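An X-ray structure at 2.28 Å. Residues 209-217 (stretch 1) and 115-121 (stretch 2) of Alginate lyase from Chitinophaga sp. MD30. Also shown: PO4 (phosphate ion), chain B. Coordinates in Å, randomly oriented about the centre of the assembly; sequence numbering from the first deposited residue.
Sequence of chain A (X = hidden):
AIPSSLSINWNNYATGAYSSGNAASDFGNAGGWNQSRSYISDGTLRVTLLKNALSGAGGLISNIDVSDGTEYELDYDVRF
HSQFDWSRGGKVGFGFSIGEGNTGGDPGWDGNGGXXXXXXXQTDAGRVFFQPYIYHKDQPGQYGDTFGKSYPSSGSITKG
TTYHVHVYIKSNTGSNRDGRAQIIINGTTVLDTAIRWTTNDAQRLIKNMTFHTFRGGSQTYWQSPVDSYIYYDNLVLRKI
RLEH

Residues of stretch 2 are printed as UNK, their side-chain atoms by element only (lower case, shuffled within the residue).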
# COMPACT_ATOMS: atom_id res chain seq x y z
N MET A 209 -6.14 1.25 -7.07
CA MET A 209 -5.55 0.55 -5.94
C MET A 209 -4.03 0.47 -6.12
O MET A 209 -3.55 0.09 -7.19
CB MET A 209 -6.17 -0.85 -5.81
CG MET A 209 -5.52 -1.71 -4.75
SD MET A 209 -6.10 -3.41 -4.70
CE MET A 209 -5.52 -4.04 -6.27
N THR A 210 -3.30 0.85 -5.08
CA THR A 210 -1.85 0.79 -5.10
C THR A 210 -1.37 -0.55 -4.57
O THR A 210 -1.86 -1.04 -3.56
CB THR A 210 -1.23 1.91 -4.27
OG1 THR A 210 -1.64 1.77 -2.90
CG2 THR A 210 -1.66 3.29 -4.79
N PHE A 211 -0.39 -1.13 -5.25
CA PHE A 211 0.30 -2.34 -4.80
C PHE A 211 1.78 -2.00 -4.82
O PHE A 211 2.49 -2.27 -5.79
CB PHE A 211 -0.03 -3.54 -5.67
CG PHE A 211 0.65 -4.80 -5.22
CD1 PHE A 211 0.98 -4.99 -3.89
CD2 PHE A 211 0.97 -5.80 -6.14
CE1 PHE A 211 1.61 -6.15 -3.47
CE2 PHE A 211 1.60 -6.97 -5.73
CZ PHE A 211 1.93 -7.14 -4.40
N HIS A 212 2.25 -1.38 -3.74
CA HIS A 212 3.61 -0.87 -3.66
C HIS A 212 4.41 -1.72 -2.67
O HIS A 212 4.04 -1.81 -1.49
CB HIS A 212 3.63 0.61 -3.26
CG HIS A 212 3.07 1.52 -4.30
ND1 HIS A 212 3.13 2.89 -4.21
CD2 HIS A 212 2.43 1.25 -5.47
CE1 HIS A 212 2.55 3.43 -5.27
NE2 HIS A 212 2.11 2.46 -6.04
N THR A 213 5.47 -2.36 -3.17
CA THR A 213 6.43 -3.10 -2.36
C THR A 213 7.82 -2.63 -2.76
O THR A 213 8.39 -3.12 -3.73
CB THR A 213 6.31 -4.60 -2.56
OG1 THR A 213 4.94 -5.00 -2.43
CG2 THR A 213 7.15 -5.34 -1.51
N PHE A 214 8.36 -1.66 -2.01
CA PHE A 214 9.68 -1.14 -2.32
C PHE A 214 10.28 -0.49 -1.08
O PHE A 214 9.57 -0.09 -0.15
CB PHE A 214 9.63 -0.16 -3.49
CG PHE A 214 8.91 1.14 -3.20
CD1 PHE A 214 7.53 1.23 -3.33
CD2 PHE A 214 9.63 2.29 -2.85
CE1 PHE A 214 6.88 2.44 -3.10
CE2 PHE A 214 8.99 3.49 -2.61
CZ PHE A 214 7.61 3.57 -2.74
N ARG A 215 11.61 -0.42 -1.07
CA ARG A 215 12.35 0.23 -0.01
C ARG A 215 12.48 1.73 -0.30
O ARG A 215 12.64 2.14 -1.45
CB ARG A 215 13.73 -0.39 0.17
CG ARG A 215 13.73 -1.84 0.62
CD ARG A 215 15.11 -2.25 1.10
NE ARG A 215 15.19 -3.68 1.36
CZ ARG A 215 14.98 -4.25 2.54
NH1 ARG A 215 14.68 -3.52 3.61
NH2 ARG A 215 15.07 -5.57 2.65
N GLY A 216 12.43 2.53 0.75
CA GLY A 216 12.52 3.97 0.61
C GLY A 216 11.20 4.67 0.88
O GLY A 216 10.16 4.02 0.92
N GLY A 217 11.23 5.98 1.08
CA GLY A 217 12.47 6.74 1.13
C GLY A 217 13.06 7.06 -0.22
O GLY A 217 12.65 6.51 -1.24
N UNK A 115 -2.81 9.74 -1.37
CA UNK A 115 -2.82 8.28 -1.29
C UNK A 115 -2.97 7.81 0.15
O UNK A 115 -2.56 8.49 1.10
o UNK A 115 -0.39 8.24 -1.26
c UNK A 115 -1.55 7.62 -1.84
c UNK A 115 -1.51 7.67 -3.35
N UNK A 116 -3.55 6.61 0.30
CA UNK A 116 -3.58 5.87 1.55
C UNK A 116 -2.73 4.62 1.29
O UNK A 116 -3.18 3.69 0.62
c UNK A 116 -4.63 4.10 4.02
c UNK A 116 -6.94 4.91 3.44
c UNK A 116 -5.46 5.24 3.39
c UNK A 116 -5.02 5.53 1.94
N UNK A 117 -1.49 4.62 1.78
CA UNK A 117 -0.63 3.44 1.73
C UNK A 117 -0.11 3.14 3.13
O UNK A 117 -0.42 3.85 4.10
c UNK A 117 0.55 3.63 0.75
c UNK A 117 0.12 3.82 -0.69
n UNK A 117 3.81 5.10 -2.54
n UNK A 117 3.88 6.72 -0.93
c UNK A 117 1.30 4.22 -1.60
n UNK A 117 2.07 5.32 -1.04
c UNK A 117 3.25 5.71 -1.50
N UNK A 118 0.69 2.07 3.23
CA UNK A 118 1.22 1.62 4.50
C UNK A 118 2.69 1.30 4.35
O UNK A 118 3.15 0.86 3.29
c UNK A 118 0.46 0.37 5.03
c UNK A 118 0.54 -2.77 6.12
c UNK A 118 0.83 -0.03 6.47
s UNK A 118 -0.10 -1.43 7.14
N UNK A 119 3.45 1.53 5.43
CA UNK A 119 4.87 1.26 5.45
C UNK A 119 5.23 0.38 6.64
O UNK A 119 4.50 0.31 7.63
c UNK A 119 8.34 4.01 4.61
c UNK A 119 5.70 2.55 5.55
c UNK A 119 5.57 3.48 4.38
s UNK A 119 6.75 4.83 4.58
N UNK A 120 6.38 -0.28 6.53
CA UNK A 120 7.11 -0.70 7.72
C UNK A 120 8.26 0.29 7.91
O UNK A 120 8.65 1.01 6.99
c UNK A 120 10.13 -2.35 7.46
c UNK A 120 9.09 -2.47 5.49
c UNK A 120 7.60 -2.15 7.60
c UNK A 120 10.15 -2.80 2.94
c UNK A 120 11.02 -2.75 3.99
c UNK A 120 8.76 -2.69 3.12
n UNK A 120 11.09 -2.51 6.49
c UNK A 120 8.89 -2.31 6.90
c UNK A 120 10.47 -2.58 5.27
c UNK A 120 8.22 -2.52 4.39
N UNK A 121 8.77 0.36 9.14
CA UNK A 121 9.69 1.44 9.49
C UNK A 121 10.52 1.04 10.70
O UNK A 121 10.00 0.43 11.64
c UNK A 121 10.78 5.68 11.34
o UNK A 121 12.01 7.47 10.37
c UNK A 121 8.91 2.73 9.78
c UNK A 121 9.76 3.99 9.93
c UNK A 121 10.99 5.83 8.97
c UNK A 121 10.24 4.67 8.82
c UNK A 121 11.26 6.32 10.22
c UNK A 121 10.03 4.52 11.19
P PO4 B . 7.39 8.92 -0.78
O1 PO4 B . 6.78 7.93 -1.73
O2 PO4 B . 8.39 9.77 -1.53
O3 PO4 B . 8.17 8.22 0.31
O4 PO4 B . 6.29 9.84 -0.21

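Position 115 has three side-chain atoms beyond the backbone: a carbon that carries one oxygen and one further carbon. A branched carbon bearing a hydroxyl defines threonine, so this is T115. Its CA-to-CB bond points toward stretch 1, yet the nearest side-chain approach is 4.6 Å, from T115 CG2 to T210 CG2, and its OG1 is hydrogen-bonded elsewhere in the structure.

Position 116 has four carbons, forked at the second, and no heteroatom. That is leucine, L116. The CA-to-CB bond points sideways, and the side chain stays distant, with L116 CB 7.0 Å from T210 OG1; the backbone comes nearer, with L116 O lying 4.3 Å from T210 OG1.

Position 117 carries three carbons in a row, then a nitrogen, then a carbon bearing two more nitrogens. The planar group of three nitrogens around one carbon is a guanidinium, and the residue is R117. Its CB points toward stretch 1, and its CA faces that of T210 at 7.4 Å, the nearest CA pair between the strands. The chain passes close to the threonine, R117 CG standing 3.5 Å from T210 OG1, and runs on past T210 to reach H212, with chi3 at -49° (m). R117 NH1 donates a hydrogen bond to H212 ND1 at 2.9 Å with an N-H...acceptor angle of 156°. H212 ND1 lies near the guanidinium plane and R117 NH1 near the imidazole plane, so the donor meets the ring nitrogen at its edge. R117 NH1 also sits 4.1 Å from F214 CE1, at the edge of the phenyl ring.

Position 118 is an unbranched run of two carbons, a sulfur and a terminal carbon: methionine, M118. The CA-to-CB bond points sideways, and M118 CB remains 7.8 Å from H212 O.

Position 119 has the same atoms in the same order and is again methionine, M119. Its CB points sideways, but the end of the side chain comes nearer, bringing M119 CE to 4.1 Å from G216 O.

Position 120 has one carbon followed by fused five- and six-membered rings holding eight carbons and one nitrogen. This indole identifies W120. The ring reaches back to stretch 1: W120 CZ2 is 3.8 Å from R215 NH1, which lies near the indole plane at its edge, and W120 CH2 is 4.2 Å from F214 O.

Position 121 has one carbon and a six-carbon ring bearing an oxygen: tyrosine, Y121. Its side chain is out of reach.

The strand axes run 8.3 Å apart at closest approach, with N-to-C directions 26° apart, so side chains span the gap. CA-to-CB bonds alternate from T210 to T213; that of F214 points away, yet its ring still reaches R117. R117 provides the directional link, and it also joins the contact to the phosphate: R117 NH2 donates to PO4 O1 at 3.2 Å with an angle of 170°. Further along, W120 and M119 add packing against R215 and the backbone oxygens of F214 and G216, within a total of 358 Å² of buried surface.

Stretch 2 (115-121) TLRMMWY
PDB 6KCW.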